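Local structure of glutamyl-tRNA(Gln) amidotransferase subunit B, mitochondrial (Saccharomyces cerevisiae, 4N0H) at residues Leu18-Thr26 / Tyr191-Ser202. The protein forms subunit B of a mitochondrial amidotransferase and belongs to the GatB/GatE family, of which it carries the catalytic domain. Residues are numbered along the deposited sequence; the frame is centred on the assembly and turned at random.
Sequences LEIHTQLNT and YQNLVRHLHISS
With OG swung trans to its own backbone N (chi1 179°), S201 meets Q23 across the contact and gives its hydroxyl proton to the Q23 carbonyl, S201 OG to Q23 O 2.8 Å. T22 presents its methyl to the same serine, CG2 being trans to the T22 nitrogen; T22 CG2 sits 3.4 Å from S201 CB, tighter than carbons usually pack. Water 2 also donates to Q23 O and accepts from the S202 amide, so two donors grip that carbonyl, while S201 OG in turn takes the G203 amide.

Two residues past Q23, the two segments are joined backbone to backbone: N25 N bonds to I200 O at 3.0 Å, the donor standing well above the carbonyl plane. L24 CA adds a CH...O contact to that oxygen, and L24 CD2 also closes on it. The N25 amide group lies over the I200-S201 peptide; its ND2 reaches back to H199 O in a weak bond of 3.3 Å.

Back along the strand, toward I20, the contact is part apolar and part water-bridged. The Y191 ring is met obliquely by I20, whose CG2 comes to 3.8 Å from Y191 CE2, and V195 CG1 covers one ring face near its rim. The phenol is tied in through water 1, 2.8 Å from Y191 OH, which donates to I20 O and has a weak bond with T22 OG1. L172 and L74 also touch the Y191 side chain.

H199, with positive phi, closes helix 181-197 in a Schellman motif, and the exiting chain swings across to the end of strand 14-23. This is a helix packed on a beta-sheet, the loop after the helix bonded to the last residue of an inner strand and to the turn that follows it, within the GatB/GatE catalytic domain.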
# COMPACT_ATOMS: atom_id res chain seq x y z
N LEU B 18 -10.03 -28.85 14.56
CA LEU B 18 -10.77 -28.44 13.37
C LEU B 18 -10.48 -27.00 12.97
O LEU B 18 -10.27 -26.14 13.83
CB LEU B 18 -12.28 -28.62 13.59
CG LEU B 18 -12.78 -30.03 13.88
CD1 LEU B 18 -14.27 -30.01 14.21
CD2 LEU B 18 -12.52 -30.94 12.69
N GLU B 19 -10.47 -26.75 11.67
CA GLU B 19 -10.40 -25.39 11.14
C GLU B 19 -11.63 -25.16 10.28
O GLU B 19 -11.77 -25.76 9.21
CB GLU B 19 -9.13 -25.19 10.33
CG GLU B 19 -7.86 -25.36 11.15
CD GLU B 19 -6.61 -25.35 10.30
OE1 GLU B 19 -6.72 -25.08 9.08
OE2 GLU B 19 -5.52 -25.63 10.85
N ILE B 20 -12.53 -24.31 10.75
CA ILE B 20 -13.82 -24.12 10.09
C ILE B 20 -13.99 -22.73 9.49
O ILE B 20 -14.02 -21.73 10.20
CB ILE B 20 -14.99 -24.40 11.05
CG1 ILE B 20 -14.88 -25.81 11.64
CG2 ILE B 20 -16.32 -24.24 10.32
CD1 ILE B 20 -16.00 -26.17 12.59
N HIS B 21 -14.11 -22.69 8.17
CA HIS B 21 -14.37 -21.45 7.47
C HIS B 21 -15.86 -21.29 7.26
O HIS B 21 -16.54 -22.23 6.84
CB HIS B 21 -13.62 -21.41 6.13
CG HIS B 21 -12.14 -21.31 6.27
ND1 HIS B 21 -11.35 -22.38 6.64
CD2 HIS B 21 -11.30 -20.26 6.11
CE1 HIS B 21 -10.09 -22.00 6.69
NE2 HIS B 21 -10.03 -20.72 6.37
N THR B 22 -16.36 -20.11 7.56
CA THR B 22 -17.79 -19.85 7.49
C THR B 22 -18.09 -18.55 6.76
O THR B 22 -17.62 -17.48 7.15
CB THR B 22 -18.39 -19.81 8.91
OG1 THR B 22 -18.59 -21.15 9.38
CG2 THR B 22 -19.72 -19.10 8.90
N GLN B 23 -18.87 -18.64 5.68
CA GLN B 23 -19.29 -17.46 4.94
C GLN B 23 -20.31 -16.68 5.76
O GLN B 23 -21.33 -17.23 6.17
CB GLN B 23 -19.92 -17.85 3.60
CG GLN B 23 -18.92 -18.28 2.54
CD GLN B 23 -19.55 -18.41 1.16
OE1 GLN B 23 -20.71 -18.79 1.03
NE2 GLN B 23 -18.77 -18.10 0.13
N LEU B 24 -20.04 -15.40 5.99
CA LEU B 24 -20.98 -14.53 6.68
C LEU B 24 -22.08 -14.08 5.74
O LEU B 24 -21.84 -13.82 4.56
CB LEU B 24 -20.26 -13.32 7.28
CG LEU B 24 -19.18 -13.62 8.33
CD1 LEU B 24 -18.71 -12.34 8.99
CD2 LEU B 24 -19.70 -14.61 9.37
N ASN B 25 -23.30 -13.97 6.25
CA ASN B 25 -24.40 -13.46 5.44
C ASN B 25 -24.68 -11.98 5.71
O ASN B 25 -25.81 -11.57 5.97
CB ASN B 25 -25.67 -14.31 5.57
CG ASN B 25 -26.05 -14.60 7.00
OD1 ASN B 25 -26.58 -15.67 7.32
ND2 ASN B 25 -25.79 -13.64 7.89
N THR B 26 -23.62 -11.18 5.66
CA THR B 26 -23.76 -9.73 5.63
C THR B 26 -24.41 -9.38 4.29
O THR B 26 -24.30 -10.15 3.33
CB THR B 26 -22.40 -9.04 5.73
OG1 THR B 26 -21.55 -9.53 4.69
CG2 THR B 26 -21.76 -9.31 7.08
N TYR B 191 -22.05 -26.19 16.21
CA TYR B 191 -21.49 -24.97 15.63
C TYR B 191 -22.38 -24.45 14.50
O TYR B 191 -22.60 -23.25 14.38
CB TYR B 191 -20.06 -25.19 15.13
CG TYR B 191 -19.39 -23.91 14.70
CD1 TYR B 191 -19.21 -22.87 15.61
CD2 TYR B 191 -18.94 -23.73 13.40
CE1 TYR B 191 -18.60 -21.69 15.23
CE2 TYR B 191 -18.32 -22.55 13.01
CZ TYR B 191 -18.15 -21.53 13.93
OH TYR B 191 -17.55 -20.36 13.57
N GLN B 192 -22.89 -25.37 13.68
CA GLN B 192 -23.84 -25.04 12.63
C GLN B 192 -25.08 -24.36 13.21
O GLN B 192 -25.49 -23.30 12.74
CB GLN B 192 -24.28 -26.29 11.86
CG GLN B 192 -23.32 -26.74 10.78
CD GLN B 192 -23.89 -27.89 9.97
OE1 GLN B 192 -24.01 -29.01 10.46
NE2 GLN B 192 -24.26 -27.61 8.72
N ASN B 193 -25.67 -24.98 14.22
CA ASN B 193 -26.82 -24.40 14.90
C ASN B 193 -26.55 -23.02 15.48
O ASN B 193 -27.38 -22.11 15.38
CB ASN B 193 -27.32 -25.33 16.00
CG ASN B 193 -28.43 -26.23 15.53
OD1 ASN B 193 -28.20 -27.23 14.86
ND2 ASN B 193 -29.66 -25.86 15.87
N LEU B 194 -25.38 -22.86 16.09
CA LEU B 194 -24.99 -21.58 16.69
C LEU B 194 -24.93 -20.43 15.67
O LEU B 194 -25.52 -19.37 15.90
CB LEU B 194 -23.64 -21.70 17.40
CG LEU B 194 -23.14 -20.41 18.06
CD1 LEU B 194 -24.02 -20.06 19.26
CD2 LEU B 194 -21.68 -20.52 18.47
N VAL B 195 -24.22 -20.63 14.56
CA VAL B 195 -24.07 -19.55 13.59
C VAL B 195 -25.41 -19.16 12.97
O VAL B 195 -25.65 -17.99 12.68
CB VAL B 195 -23.02 -19.86 12.49
CG1 VAL B 195 -21.66 -20.14 13.12
CG2 VAL B 195 -23.46 -21.02 11.62
N ARG B 196 -26.29 -20.14 12.80
CA ARG B 196 -27.63 -19.88 12.28
C ARG B 196 -28.48 -19.15 13.32
O ARG B 196 -29.25 -18.25 12.99
CB ARG B 196 -28.31 -21.18 11.86
CG ARG B 196 -27.63 -21.91 10.71
CD ARG B 196 -28.25 -23.28 10.46
NE ARG B 196 -29.67 -23.18 10.11
CZ ARG B 196 -30.13 -23.04 8.87
NH1 ARG B 196 -29.28 -22.98 7.85
NH2 ARG B 196 -31.43 -22.95 8.66
N HIS B 197 -28.33 -19.55 14.57
CA HIS B 197 -29.07 -18.94 15.67
C HIS B 197 -28.64 -17.49 15.89
O HIS B 197 -29.46 -16.64 16.26
CB HIS B 197 -28.88 -19.75 16.95
CG HIS B 197 -29.75 -19.32 18.08
ND1 HIS B 197 -31.13 -19.26 17.97
CD2 HIS B 197 -29.46 -18.93 19.34
CE1 HIS B 197 -31.64 -18.85 19.12
NE2 HIS B 197 -30.65 -18.64 19.97
N LEU B 198 -27.36 -17.21 15.68
CA LEU B 198 -26.84 -15.85 15.81
C LEU B 198 -27.14 -15.01 14.58
O LEU B 198 -26.89 -13.80 14.56
CB LEU B 198 -25.33 -15.87 16.05
CG LEU B 198 -24.83 -16.52 17.35
CD1 LEU B 198 -23.31 -16.53 17.37
CD2 LEU B 198 -25.38 -15.77 18.56
N HIS B 199 -27.67 -15.66 13.54
CA HIS B 199 -27.98 -15.01 12.26
C HIS B 199 -26.74 -14.42 11.58
O HIS B 199 -26.81 -13.32 11.03
CB HIS B 199 -29.05 -13.93 12.43
CG HIS B 199 -30.36 -14.44 12.96
ND1 HIS B 199 -31.43 -14.73 12.14
CD2 HIS B 199 -30.76 -14.71 14.22
CE1 HIS B 199 -32.44 -15.16 12.87
NE2 HIS B 199 -32.06 -15.16 14.14
N ILE B 200 -25.63 -15.14 11.61
CA ILE B 200 -24.41 -14.65 10.97
C ILE B 200 -24.01 -15.49 9.76
O ILE B 200 -23.14 -15.10 8.99
CB ILE B 200 -23.22 -14.57 11.95
CG1 ILE B 200 -22.84 -15.97 12.45
CG2 ILE B 200 -23.55 -13.65 13.11
CD1 ILE B 200 -21.62 -15.98 13.35
N SER B 201 -24.65 -16.65 9.60
CA SER B 201 -24.35 -17.56 8.51
C SER B 201 -25.41 -18.64 8.39
O SER B 201 -26.14 -18.92 9.34
CB SER B 201 -23.00 -18.21 8.72
OG SER B 201 -22.70 -19.12 7.68
N SER B 202 -25.49 -19.27 7.22
CA SER B 202 -26.41 -20.38 7.02
C SER B 202 -25.80 -21.67 7.56
O SER B 202 -26.50 -22.65 7.81
CB SER B 202 -26.75 -20.54 5.54
OG SER B 202 -25.59 -20.77 4.77
O HOH W 1 -16.08 -20.43 11.16
O HOH W 2 -24.03 -17.87 5.01